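Local coordinates for lovastatin nonaketide synthase, polyketide synthase component (Aspergillus terreus, PDB 7CPX), which builds the dihydromonacolin L nonaketide of lovastatin biosynthesis from malonyl-CoA, working as a homodimer that binds one LovC molecule at each malonyl-transferring domain, at residues 1827-1833 with 2138-2144; 1270-1275 with 1811-1817; 2369-2373 with 2400-2404; 1231-1235 with 1822-1826. The protein carries 2 engineered substitutions. All coordinates share one frame. Residue numbers count along the deposited sequence, not the author numbering.

Contact 1 (1827-1833 with 2138-2144)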
loop_
_atom_site.group_PDB
_atom_site.type_symbol
_atom_site.label_atom_id
_atom_site.label_comp_id
_atom_site.label_asym_id
_atom_site.label_seq_id
_atom_site.Cartn_x
_atom_site.Cartn_y
_atom_site.Cartn_z
ATOM N N ILE A 1827 41.613 -9.608 -3.112
ATOM C CA ILE A 1827 42.789 -10.376 -2.723
ATOM C C ILE A 1827 43.771 -9.448 -2.022
ATOM O O ILE A 1827 44.091 -8.366 -2.528
ATOM C CB ILE A 1827 43.436 -11.039 -3.948
ATOM C CG1 ILE A 1827 42.443 -11.980 -4.644
ATOM C CG2 ILE A 1827 44.700 -11.768 -3.531
ATOM C CD1 ILE A 1827 42.616 -13.449 -4.314
ATOM N N TYR A 1828 44.257 -9.870 -0.858
ATOM C CA TYR A 1828 45.195 -9.091 -0.061
ATOM C C TYR A 1828 46.542 -9.796 -0.012
ATOM O O TYR A 1828 46.605 -11.011 0.198
ATOM C CB TYR A 1828 44.663 -8.877 1.357
ATOM C CG TYR A 1828 43.470 -7.954 1.431
ATOM C CD1 TYR A 1828 43.634 -6.577 1.413
ATOM C CD2 TYR A 1828 42.182 -8.458 1.522
ATOM C CE1 TYR A 1828 42.549 -5.729 1.481
ATOM C CE2 TYR A 1828 41.091 -7.618 1.590
ATOM C CZ TYR A 1828 41.280 -6.254 1.569
ATOM O OH TYR A 1828 40.195 -5.410 1.636
ATOM N N GLU A 1829 47.612 -9.030 -0.206
ATOM C CA GLU A 1829 48.974 -9.537 -0.132
ATOM C C GLU A 1829 49.809 -8.594 0.722
ATOM O O GLU A 1829 49.574 -7.386 0.746
ATOM C CB GLU A 1829 49.597 -9.672 -1.527
ATOM C CG GLU A 1829 50.921 -10.417 -1.548
ATOM C CD GLU A 1829 51.473 -10.582 -2.950
ATOM O OE1 GLU A 1829 50.819 -10.114 -3.906
ATOM O OE2 GLU A 1829 52.560 -11.181 -3.097
ATOM N N MET A 1830 50.784 -9.155 1.429
ATOM C CA MET A 1830 51.641 -8.361 2.308
ATOM C C MET A 1830 52.628 -7.599 1.433
ATOM O O MET A 1830 53.623 -8.146 0.955
ATOM C CB MET A 1830 52.356 -9.253 3.314
ATOM C CG MET A 1830 52.963 -8.502 4.487
ATOM S SD MET A 1830 52.081 -8.792 6.034
ATOM C CE MET A 1830 50.447 -8.180 5.629
ATOM N N ILE A 1831 52.347 -6.316 1.219
ATOM C CA ILE A 1831 53.138 -5.467 0.336
ATOM C C ILE A 1831 53.739 -4.332 1.149
ATOM O O ILE A 1831 53.104 -3.811 2.073
ATOM C CB ILE A 1831 52.289 -4.920 -0.829
ATOM C CG1 ILE A 1831 51.785 -6.077 -1.697
ATOM C CG2 ILE A 1831 53.101 -3.930 -1.655
ATOM C CD1 ILE A 1831 50.940 -5.648 -2.880
ATOM N N ASP A 1832 54.970 -3.956 0.808
ATOM C CA ASP A 1832 55.675 -2.862 1.473
ATOM C C ASP A 1832 55.449 -1.593 0.660
ATOM O O ASP A 1832 56.093 -1.375 -0.368
ATOM C CB ASP A 1832 57.160 -3.184 1.605
ATOM C CG ASP A 1832 57.939 -2.080 2.292
ATOM O OD1 ASP A 1832 57.320 -1.082 2.714
ATOM O OD2 ASP A 1832 59.176 -2.209 2.409
ATOM N N SER A 1833 54.533 -0.745 1.131
ATOM C CA SER A 1833 54.218 0.483 0.412
ATOM C C SER A 1833 55.383 1.463 0.400
ATOM O O SER A 1833 55.415 2.355 -0.454
ATOM C CB SER A 1833 52.989 1.152 1.028
ATOM O OG SER A 1833 53.172 1.388 2.412
ATOM N N ALA A 2138 55.381 0.154 6.750
ATOM C CA ALA A 2138 54.702 0.150 5.463
ATOM C C ALA A 2138 54.292 -1.239 4.995
ATOM O O ALA A 2138 53.420 -1.347 4.125
ATOM C CB ALA A 2138 55.596 0.793 4.400
ATOM N N THR A 2139 54.887 -2.297 5.538
ATOM C CA THR A 2139 54.493 -3.656 5.175
ATOM C C THR A 2139 53.083 -3.893 5.694
ATOM O O THR A 2139 52.871 -4.089 6.892
ATOM C CB THR A 2139 55.474 -4.674 5.744
ATOM O OG1 THR A 2139 56.783 -4.428 5.213
ATOM C CG2 THR A 2139 55.045 -6.087 5.383
ATOM N N LEU A 2140 52.114 -3.875 4.791
ATOM C CA LEU A 2140 50.704 -3.894 5.138
ATOM C C LEU A 2140 49.967 -4.846 4.211
ATOM O O LEU A 2140 50.458 -5.169 3.123
ATOM C CB LEU A 2140 50.089 -2.493 5.028
ATOM C CG LEU A 2140 50.710 -1.431 5.934
ATOM C CD1 LEU A 2140 50.352 -0.040 5.444
ATOM C CD2 LEU A 2140 50.255 -1.628 7.369
ATOM N N PRO A 2141 48.787 -5.321 4.618
ATOM C CA PRO A 2141 47.945 -6.083 3.689
ATOM C C PRO A 2141 47.310 -5.177 2.649
ATOM O O PRO A 2141 46.361 -4.443 2.943
ATOM C CB PRO A 2141 46.897 -6.719 4.607
ATOM C CG PRO A 2141 46.795 -5.776 5.753
ATOM C CD PRO A 2141 48.179 -5.223 5.956
ATOM N N THR A 2142 47.831 -5.225 1.430
ATOM C CA THR A 2142 47.400 -4.373 0.338
ATOM C C THR A 2142 46.532 -5.173 -0.622
ATOM O O THR A 2142 46.842 -6.326 -0.941
ATOM C CB THR A 2142 48.612 -3.798 -0.398
ATOM O OG1 THR A 2142 49.417 -3.048 0.521
ATOM C CG2 THR A 2142 48.178 -2.901 -1.532
ATOM N N ARG A 2143 45.441 -4.560 -1.071
ATOM C CA ARG A 2143 44.502 -5.221 -1.969
ATOM C C ARG A 2143 45.144 -5.375 -3.341
ATOM O O ARG A 2143 45.305 -4.397 -4.075
ATOM C CB ARG A 2143 43.206 -4.422 -2.052
ATOM C CG ARG A 2143 42.120 -5.067 -2.892
ATOM C CD ARG A 2143 40.765 -4.458 -2.584
ATOM N NE ARG A 2143 39.722 -4.928 -3.487
ATOM C CZ ARG A 2143 38.438 -4.625 -3.365
ATOM N NH1 ARG A 2143 37.997 -3.865 -2.375
ATOM N NH2 ARG A 2143 37.572 -5.098 -4.257
ATOM N N VAL A 2144 45.501 -6.607 -3.693
ATOM C CA VAL A 2144 46.239 -6.880 -4.919
ATOM C C VAL A 2144 45.516 -6.265 -6.108
ATOM O O VAL A 2144 44.285 -6.153 -6.113
ATOM C CB VAL A 2144 46.436 -8.393 -5.119
ATOM C CG1 VAL A 2144 47.205 -8.654 -6.393
ATOM C CG2 VAL A 2144 47.165 -8.996 -3.931
#

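Contact 2 (1270-1275 with 1811-1817)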
loop_
_atom_site.group_PDB
_atom_site.type_symbol
_atom_site.label_atom_id
_atom_site.label_comp_id
_atom_site.label_asym_id
_atom_site.label_seq_id
_atom_site.Cartn_x
_atom_site.Cartn_y
_atom_site.Cartn_z
ATOM N N HIS A 1270 41.000 -19.208 -9.354
ATOM C CA HIS A 1270 41.521 -19.921 -10.515
ATOM C C HIS A 1270 43.024 -20.131 -10.375
ATOM O O HIS A 1270 43.806 -19.181 -10.484
ATOM C CB HIS A 1270 41.135 -19.237 -11.825
ATOM C CG HIS A 1270 41.303 -20.107 -13.029
ATOM N ND1 HIS A 1270 40.638 -21.304 -13.181
ATOM C CD2 HIS A 1270 42.061 -19.955 -14.139
ATOM C CE1 HIS A 1270 40.976 -21.850 -14.335
ATOM N NE2 HIS A 1270 41.838 -21.051 -14.936
ATOM N N ALA A 1271 43.427 -21.379 -10.133
ATOM C CA ALA A 1271 44.815 -21.715 -9.845
ATOM C C ALA A 1271 45.599 -22.099 -11.092
ATOM O O ALA A 1271 46.548 -22.887 -11.004
ATOM C CB ALA A 1271 44.872 -22.844 -8.816
ATOM N N MET A 1272 45.233 -21.560 -12.256
ATOM C CA MET A 1272 45.892 -21.974 -13.490
ATOM C C MET A 1272 47.378 -21.634 -13.462
ATOM O O MET A 1272 48.218 -22.455 -13.846
ATOM C CB MET A 1272 45.210 -21.323 -14.693
ATOM C CG MET A 1272 45.383 -19.813 -14.784
ATOM S SD MET A 1272 44.584 -19.122 -16.243
ATOM C CE MET A 1272 45.523 -17.613 -16.452
ATOM N N PHE A 1273 47.720 -20.438 -12.992
ATOM C CA PHE A 1273 49.113 -20.007 -13.003
ATOM C C PHE A 1273 49.969 -20.938 -12.156
ATOM O O PHE A 1273 49.553 -21.401 -11.091
ATOM C CB PHE A 1273 49.236 -18.576 -12.480
ATOM C CG PHE A 1273 48.804 -17.523 -13.461
ATOM C CD1 PHE A 1273 49.282 -17.519 -14.757
ATOM C CD2 PHE A 1273 47.924 -16.530 -13.078
ATOM C CE1 PHE A 1273 48.890 -16.546 -15.651
ATOM C CE2 PHE A 1273 47.525 -15.557 -13.968
ATOM C CZ PHE A 1273 48.009 -15.565 -15.257
ATOM N N ALA A 1274 51.179 -21.208 -12.640
ATOM C CA ALA A 1274 52.133 -22.034 -11.919
ATOM C C ALA A 1274 53.538 -21.657 -12.360
ATOM O O ALA A 1274 53.737 -21.107 -13.446
ATOM C CB ALA A 1274 51.881 -23.525 -12.160
ATOM N N ARG A 1275 54.511 -21.958 -11.506
ATOM C CA ARG A 1275 55.910 -21.669 -11.773
ATOM C C ARG A 1275 56.746 -22.925 -11.576
ATOM O O ARG A 1275 56.405 -23.804 -10.777
ATOM C CB ARG A 1275 56.442 -20.552 -10.864
ATOM C CG ARG A 1275 56.285 -20.824 -9.379
ATOM C CD ARG A 1275 57.072 -19.827 -8.538
ATOM N NE ARG A 1275 56.877 -18.450 -8.983
ATOM C CZ ARG A 1275 57.757 -17.740 -9.677
ATOM N NH1 ARG A 1275 58.935 -18.235 -10.023
ATOM N NH2 ARG A 1275 57.449 -16.495 -10.032
ATOM N N LYS A 1811 54.492 -25.243 -9.065
ATOM C CA LYS A 1811 53.880 -24.728 -7.849
ATOM C C LYS A 1811 53.097 -23.466 -8.169
ATOM O O LYS A 1811 53.607 -22.560 -8.834
ATOM C CB LYS A 1811 54.937 -24.445 -6.780
ATOM C CG LYS A 1811 55.745 -25.676 -6.403
ATOM C CD LYS A 1811 55.929 -25.821 -4.901
ATOM C CE LYS A 1811 57.029 -24.920 -4.371
ATOM N NZ LYS A 1811 57.440 -25.320 -2.996
ATOM N N ARG A 1812 51.859 -23.411 -7.685
ATOM C CA ARG A 1812 50.989 -22.281 -7.975
ATOM C C ARG A 1812 51.691 -20.980 -7.619
ATOM O O ARG A 1812 51.992 -20.726 -6.448
ATOM C CB ARG A 1812 49.683 -22.407 -7.193
ATOM C CG ARG A 1812 48.930 -23.709 -7.409
ATOM C CD ARG A 1812 48.495 -23.878 -8.850
ATOM N NE ARG A 1812 47.628 -25.036 -9.021
ATOM C CZ ARG A 1812 47.194 -25.480 -10.193
ATOM N NH1 ARG A 1812 47.523 -24.879 -11.324
ATOM N NH2 ARG A 1812 46.408 -26.552 -10.231
ATOM N N ASP A 1813 51.949 -20.150 -8.629
ATOM C CA ASP A 1813 52.611 -18.865 -8.418
ATOM C C ASP A 1813 51.591 -17.930 -7.778
ATOM O O ASP A 1813 50.891 -17.159 -8.440
ATOM C CB ASP A 1813 53.152 -18.311 -9.728
ATOM C CG ASP A 1813 53.961 -17.044 -9.534
ATOM O OD1 ASP A 1813 54.142 -16.624 -8.373
ATOM O OD2 ASP A 1813 54.415 -16.468 -10.545
ATOM N N LEU A 1814 51.516 -18.004 -6.448
ATOM C CA LEU A 1814 50.479 -17.292 -5.716
ATOM C C LEU A 1814 50.515 -15.794 -5.973
ATOM O O LEU A 1814 49.485 -15.132 -5.829
ATOM C CB LEU A 1814 50.614 -17.568 -4.219
ATOM C CG LEU A 1814 50.466 -19.036 -3.810
ATOM C CD1 LEU A 1814 50.608 -19.190 -2.305
ATOM C CD2 LEU A 1814 49.137 -19.605 -4.280
ATOM N N ALA A 1815 51.665 -15.243 -6.359
ATOM C CA ALA A 1815 51.721 -13.821 -6.682
ATOM C C ALA A 1815 50.820 -13.497 -7.869
ATOM O O ALA A 1815 49.890 -12.689 -7.760
ATOM C CB ALA A 1815 53.163 -13.406 -6.971
ATOM N N ARG A 1816 51.071 -14.132 -9.014
ATOM C CA ARG A 1816 50.274 -13.833 -10.197
ATOM C C ARG A 1816 48.882 -14.444 -10.118
ATOM O O ARG A 1816 47.941 -13.896 -10.700
ATOM C CB ARG A 1816 50.995 -14.307 -11.459
ATOM C CG ARG A 1816 51.314 -15.785 -11.497
ATOM C CD ARG A 1816 51.980 -16.137 -12.812
ATOM N NE ARG A 1816 53.297 -16.740 -12.655
ATOM C CZ ARG A 1816 53.606 -17.989 -12.981
ATOM N NH1 ARG A 1816 52.703 -18.823 -13.475
ATOM N NH2 ARG A 1816 54.856 -18.410 -12.820
ATOM N N ASN A 1817 48.719 -15.562 -9.406
ATOM C CA ASN A 1817 47.374 -16.066 -9.150
ATOM C C ASN A 1817 46.557 -15.044 -8.376
ATOM O O ASN A 1817 45.393 -14.783 -8.705
ATOM C CB ASN A 1817 47.437 -17.384 -8.378
ATOM C CG ASN A 1817 47.919 -18.537 -9.228
ATOM O OD1 ASN A 1817 49.110 -18.843 -9.263
ATOM N ND2 ASN A 1817 46.992 -19.183 -9.924
#

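Contact 3 (2369-2373 with 2400-2404)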
loop_
_atom_site.group_PDB
_atom_site.type_symbol
_atom_site.label_atom_id
_atom_site.label_comp_id
_atom_site.label_asym_id
_atom_site.label_seq_id
_atom_site.Cartn_x
_atom_site.Cartn_y
_atom_site.Cartn_z
ATOM N N LEU A 2369 47.375 -13.957 -18.654
ATOM C CA LEU A 2369 48.592 -14.761 -18.708
ATOM C C LEU A 2369 49.634 -14.117 -19.613
ATOM O O LEU A 2369 50.816 -14.040 -19.258
ATOM C CB LEU A 2369 48.248 -16.172 -19.189
ATOM C CG LEU A 2369 49.375 -17.073 -19.693
ATOM C CD1 LEU A 2369 50.452 -17.263 -18.644
ATOM C CD2 LEU A 2369 48.799 -18.414 -20.110
ATOM N N PHE A 2370 49.211 -13.638 -20.782
ATOM C CA PHE A 2370 50.135 -12.955 -21.679
ATOM C C PHE A 2370 50.665 -11.677 -21.045
ATOM O O PHE A 2370 51.845 -11.339 -21.196
ATOM C CB PHE A 2370 49.443 -12.645 -23.005
ATOM C CG PHE A 2370 50.291 -11.861 -23.960
ATOM C CD1 PHE A 2370 50.311 -10.481 -23.914
ATOM C CD2 PHE A 2370 51.070 -12.505 -24.902
ATOM C CE1 PHE A 2370 51.091 -9.758 -24.784
ATOM C CE2 PHE A 2370 51.851 -11.787 -25.779
ATOM C CZ PHE A 2370 51.863 -10.411 -25.722
ATOM N N ALA A 2371 49.801 -10.946 -20.342
ATOM C CA ALA A 2371 50.226 -9.725 -19.671
ATOM C C ALA A 2371 51.293 -10.027 -18.635
ATOM O O ALA A 2371 52.309 -9.328 -18.543
ATOM C CB ALA A 2371 49.026 -9.058 -19.005
ATOM N N GLU A 2372 51.073 -11.069 -17.838
ATOM C CA GLU A 2372 52.048 -11.429 -16.821
ATOM C C GLU A 2372 53.336 -11.934 -17.449
ATOM O O GLU A 2372 54.412 -11.731 -16.887
ATOM C CB GLU A 2372 51.469 -12.480 -15.880
ATOM C CG GLU A 2372 52.296 -12.681 -14.626
ATOM C CD GLU A 2372 51.891 -11.758 -13.492
ATOM O OE1 GLU A 2372 50.737 -11.283 -13.486
ATOM O OE2 GLU A 2372 52.732 -11.508 -12.602
ATOM N N ALA A 2373 53.253 -12.585 -18.609
ATOM C CA ALA A 2373 54.471 -12.989 -19.306
ATOM C C ALA A 2373 55.255 -11.778 -19.793
ATOM O O ALA A 2373 56.487 -11.746 -19.698
ATOM C CB ALA A 2373 54.128 -13.905 -20.477
ATOM N N GLU A 2400 58.902 -18.673 -17.729
ATOM C CA GLU A 2400 57.908 -19.633 -18.203
ATOM C C GLU A 2400 56.728 -19.605 -17.245
ATOM O O GLU A 2400 56.809 -20.110 -16.123
ATOM C CB GLU A 2400 58.504 -21.031 -18.305
ATOM C CG GLU A 2400 59.752 -21.118 -19.161
ATOM C CD GLU A 2400 60.124 -22.550 -19.497
ATOM O OE1 GLU A 2400 59.309 -23.456 -19.227
ATOM O OE2 GLU A 2400 61.229 -22.769 -20.033
ATOM N N LEU A 2401 55.623 -19.015 -17.688
ATOM C CA LEU A 2401 54.394 -18.990 -16.905
ATOM C C LEU A 2401 53.625 -20.266 -17.207
ATOM O O LEU A 2401 52.937 -20.369 -18.226
ATOM C CB LEU A 2401 53.569 -17.751 -17.228
ATOM C CG LEU A 2401 54.108 -16.430 -16.679
ATOM C CD1 LEU A 2401 55.423 -16.053 -17.339
ATOM C CD2 LEU A 2401 53.089 -15.326 -16.865
ATOM N N THR A 2402 53.772 -21.259 -16.336
ATOM C CA THR A 2402 53.026 -22.500 -16.485
ATOM C C THR A 2402 51.557 -22.250 -16.178
ATOM O O THR A 2402 51.220 -21.627 -15.167
ATOM C CB THR A 2402 53.592 -23.572 -15.557
ATOM O OG1 THR A 2402 54.983 -23.764 -15.843
ATOM C CG2 THR A 2402 52.857 -24.889 -15.743
ATOM N N THR A 2403 50.682 -22.736 -17.052
ATOM C CA THR A 2403 49.264 -22.441 -16.938
ATOM C C THR A 2403 48.459 -23.596 -17.512
ATOM O O THR A 2403 48.954 -24.385 -18.320
ATOM C CB THR A 2403 48.915 -21.133 -17.659
ATOM O OG1 THR A 2403 49.821 -20.102 -17.244
ATOM C CG2 THR A 2403 47.501 -20.707 -17.339
ATOM N N GLY A 2404 47.205 -23.691 -17.078
ATOM C CA GLY A 2404 46.283 -24.662 -17.622
ATOM C C GLY A 2404 46.259 -26.001 -16.922
ATOM O O GLY A 2404 45.620 -26.931 -17.429
#

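Contact 4 (1231-1235 with 1822-1826)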
loop_
_atom_site.group_PDB
_atom_site.type_symbol
_atom_site.label_atom_id
_atom_site.label_comp_id
_atom_site.label_asym_id
_atom_site.label_seq_id
_atom_site.Cartn_x
_atom_site.Cartn_y
_atom_site.Cartn_z
ATOM N N ASP A 1231 33.794 -7.104 -16.549
ATOM C CA ASP A 1231 33.994 -8.543 -16.473
ATOM C C ASP A 1231 35.112 -8.940 -15.520
ATOM O O ASP A 1231 35.531 -10.104 -15.537
ATOM C CB ASP A 1231 34.300 -9.093 -17.862
ATOM C CG ASP A 1231 35.669 -8.680 -18.361
ATOM O OD1 ASP A 1231 36.119 -7.569 -18.010
ATOM O OD2 ASP A 1231 36.295 -9.465 -19.104
ATOM N N LYS A 1232 35.616 -8.018 -14.698
ATOM C CA LYS A 1232 36.766 -8.340 -13.864
ATOM C C LYS A 1232 36.466 -9.502 -12.927
ATOM O O LYS A 1232 37.379 -10.247 -12.555
ATOM C CB LYS A 1232 37.201 -7.101 -13.083
ATOM C CG LYS A 1232 37.522 -5.900 -13.970
ATOM C CD LYS A 1232 38.594 -6.213 -15.005
ATOM C CE LYS A 1232 38.854 -5.023 -15.913
ATOM N NZ LYS A 1232 39.719 -5.387 -17.068
ATOM N N GLY A 1233 35.200 -9.684 -12.543
ATOM C CA GLY A 1233 34.754 -10.866 -11.825
ATOM C C GLY A 1233 33.960 -10.565 -10.569
ATOM O O GLY A 1233 33.055 -11.329 -10.220
ATOM N N ASP A 1234 34.281 -9.468 -9.880
ATOM C CA ASP A 1234 33.602 -9.186 -8.620
ATOM C C ASP A 1234 32.105 -9.021 -8.843
ATOM O O ASP A 1234 31.292 -9.502 -8.046
ATOM C CB ASP A 1234 34.204 -7.947 -7.955
ATOM C CG ASP A 1234 33.317 -6.729 -8.069
ATOM O OD1 ASP A 1234 32.908 -6.393 -9.200
ATOM O OD2 ASP A 1234 33.028 -6.104 -7.027
ATOM N N TYR A 1235 31.722 -8.342 -9.922
ATOM C CA TYR A 1235 30.346 -8.388 -10.396
ATOM C C TYR A 1235 30.338 -8.031 -11.874
ATOM O O TYR A 1235 31.049 -7.117 -12.298
ATOM C CB TYR A 1235 29.428 -7.454 -9.592
ATOM C CG TYR A 1235 29.734 -5.972 -9.669
ATOM C CD1 TYR A 1235 29.467 -5.243 -10.819
ATOM C CD2 TYR A 1235 30.245 -5.294 -8.572
ATOM C CE1 TYR A 1235 29.728 -3.892 -10.884
ATOM C CE2 TYR A 1235 30.508 -3.939 -8.628
ATOM C CZ TYR A 1235 30.244 -3.243 -9.786
ATOM O OH TYR A 1235 30.506 -1.895 -9.851
ATOM N N SER A 1822 42.433 -10.997 -7.998
ATOM C CA SER A 1822 42.043 -9.707 -7.448
ATOM C C SER A 1822 41.056 -8.995 -8.354
ATOM O O SER A 1822 40.253 -8.188 -7.875
ATOM C CB SER A 1822 43.277 -8.833 -7.235
ATOM O OG SER A 1822 43.951 -8.602 -8.459
ATOM N N SER A 1823 41.104 -9.284 -9.653
ATOM C CA SER A 1823 40.098 -8.779 -10.573
ATOM C C SER A 1823 38.702 -9.247 -10.191
ATOM O O SER A 1823 37.718 -8.600 -10.565
ATOM C CB SER A 1823 40.450 -9.230 -11.993
ATOM O OG SER A 1823 39.378 -9.036 -12.892
ATOM N N ARG A 1824 38.596 -10.340 -9.430
ATOM C CA ARG A 1824 37.316 -10.949 -9.109
ATOM C C ARG A 1824 36.929 -10.846 -7.641
ATOM O O ARG A 1824 35.742 -10.977 -7.327
ATOM C CB ARG A 1824 37.328 -12.430 -9.513
ATOM C CG ARG A 1824 36.015 -13.163 -9.302
ATOM C CD ARG A 1824 36.109 -14.582 -9.827
ATOM N NE ARG A 1824 37.328 -15.222 -9.355
ATOM C CZ ARG A 1824 37.494 -15.692 -8.126
ATOM N NH1 ARG A 1824 36.519 -15.655 -7.234
ATOM N NH2 ARG A 1824 38.671 -16.202 -7.782
ATOM N N ARG A 1825 37.881 -10.628 -6.739
ATOM C CA ARG A 1825 37.575 -10.509 -5.320
ATOM C C ARG A 1825 38.699 -9.733 -4.649
ATOM O O ARG A 1825 39.779 -9.574 -5.229
ATOM C CB ARG A 1825 37.402 -11.888 -4.667
ATOM C CG ARG A 1825 38.677 -12.707 -4.569
ATOM C CD ARG A 1825 38.387 -14.094 -4.020
ATOM N NE ARG A 1825 39.599 -14.859 -3.755
ATOM C CZ ARG A 1825 40.283 -14.817 -2.620
ATOM N NH1 ARG A 1825 39.917 -14.033 -1.620
ATOM N NH2 ARG A 1825 41.365 -15.579 -2.486
ATOM N N PRO A 1826 38.478 -9.235 -3.427
ATOM C CA PRO A 1826 39.518 -8.443 -2.759
ATOM C C PRO A 1826 40.665 -9.294 -2.237
ATOM O O PRO A 1826 40.695 -9.670 -1.061
ATOM C CB PRO A 1826 38.760 -7.755 -1.612
ATOM C CG PRO A 1826 37.308 -7.947 -1.914
ATOM C CD PRO A 1826 37.220 -9.227 -2.667
#

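Contact 1 (1827-1833 with 2138-2144)
Strands 1828-1832 and 2139-2143 run antiparallel, their axes 4.3 Å apart at closest approach and their N-to-C directions 139° apart. This two-stranded antiparallel sheet closes a loop of about 300 residues, joining the start of the ketoreductase region to the chain just after helix 1814-1822. Glu1829 and Thr2142 are a hydrogen-bonded pair, each N 2.9 Å from the other's O, and Ile1831 and Leu2140 repeat this at the same N to O distances. Between and beyond them lie the non-hydrogen-bonded pairs Tyr1828-Arg2143, Met1830-Pro2141 and Asp1832-Thr2139. On the face of these three pairs, Met1830 CE lies 3.7 Å from Pro2141 CD and Tyr1828 CE1 3.8 Å from Arg2143 CB; the Arg2143 guanidinium makes a cation-pi contact with Phe1850. The other face carries Glu1829, Ile1831, Leu2140 and Thr2142, with Val1838 against Ile1831 and Thr2142. Past the strands, Val2144 N donates to Ile1827 O at a short 2.5 Å, while at the opposite end Ser1833 donates twice to Ala2138 O, from N at 3.3 Å and from OG at 3.2 Å.

Contact 2 (1270-1275 with 1811-1817)
Two main-chain bonds join the segments where strands 1275-1280 and 1804-1811 meet: Arg1275 N donates to Lys1811 O and Lys1811 N to Arg1275 O, both at 2.9 Å, making an antiparallel hydrogen-bonded pair. The carbonyl just before is taken by a side chain. Arg1816 NH1 reaches Ala1274 O at 2.5 Å, and Arg1816 NH2 adds a weak bond to Ala1274 O at 3.0 Å. Asp1813 lies between two arginines in a salt-bridge network: its OD2 is 2.4 Å from Arg1816 NE, a very short distance, and 3.1 Å from Arg1275 NH2, where the hydrogen bond is weak. Asp1813 is also the N-cap of helix 1814-1822, its OD1 accepting weakly from Ala1815 N at 3.5 Å, while Asp1813 O receives Asn1817 N at 2.9 Å. Strand 1275-1280 is an outermost strand of a mixed sheet and pairs with 1804-1811; Asp1813, centre of an inverse gamma turn, leads the chain from 1804-1811 into helix 1814-1822, next to helix 2363-2385 of the ketoreductase region. Lys1811 NZ and Arg1812 NH1 find their acceptors farther off, on the carbonyls of Gln1461 and Ile2405, and His1270 N donates to Asn1821. Apolar contact comes from Phe1273, whose CA-to-CB bond points toward residues 1811-1817: Arg1816 CD sits over its ring face, 3.9 Å from the centroid, in a CH-pi contact, and Leu2369 touches the same side chain.

Contact 3 (2369-2373 with 2400-2404)
Leu2401, with chi1 m and chi2 p, points from strand 2400-2402 toward helix 2363-2385, and its CD2 lies 3.4 Å from Glu2372 CB and 3.3 Å from Ala2373 N. Its CD1 meets Ala2373 CB at 4.0 Å. Leu2369 sets out sideways from the helix, but its t, p rotamer brings the end of its side chain to residues 2401-2403: Leu2369 CD1 is 3.5 Å from Leu2401 CB and 3.2 Å from Thr2403 OG1. The helix lies roughly antiparallel to the strand (152°, axes of the short segments 9.1 Å apart), packed along the edge strand of the seven-stranded parallel sheet of the Rossmann-type ketoreductase. Glu2372, chi1 t and chi2 p, starts toward the strand but ends away from it, where its carboxylate makes a salt bridge with Arg1819. Phe2370 points away, edge-to-face with Phe2288. No hydrogen bond crosses between the segments, so between these two the contact is van der Waals fit, chiefly aliphatic, while the charge on Glu2372 is met outside the pair.

Contact 4 (1231-1235 with 1822-1826)
Ser1823, its side chain at chi1 t, overlaps the backbone of Lys1232: OG donates to Lys1232 O in a very short hydrogen bond of 2.4 Å, with both atoms crowded in the model and their places less sure. Arg1824 lies beside Gly1233, where the CA atoms approach to 3.7 Å and Arg1824 CG is 3.5 Å from Gly1233 C. A CB on Gly1233 would run into Arg1824 CB, and at phi 129°, psi -33° it would also press on Lys1232 O, which by itself calls for glycine. Asp1234 adds a CA-H...O contact, its CA 3.1 Å from Arg1824 O. The charged ends of Asp1234, Arg1824 and Arg1825 find partners outside the pair: Asp1234 pairs with Arg1844, and both arginines with Asp1269. This is a loop-to-loop contact. Residues 1231-1235 form the connection between the antiparallel strands 1222-1230 and 1236-1243 in what is assigned as the C-terminal hotdog of the dehydratase, whereas residues 1822-1826 link the end of helix 1814-1822 to strand 1828-1832.

How the contacts relate
Contacts 2 and 3 are buried and adjoin each other, centres about 9 Å apart, with Met1272 on Thr2403 and Arg1816 on Glu2372; contacts 1 and 4 are only partly buried. Contacts 1, 2 and 4 follow one run of chain: the start of helix 1814-1822 enters contact 2, the loop after it contact 4, and strand 1828-1832 contact 1. That run thereby meets the dehydratase at contact 4 and the opening of the ketoreductase region at contact 1, whereas contact 3 lies wholly within the ketoreductase. Backbone bonds dominate contact 1; contact 2 has one backbone pair plus a salt-bridge network about Asp1813, contact 3 aliphatic fit; contact 4 is a small loop-to-loop touch with one side-chain-to-backbone bond.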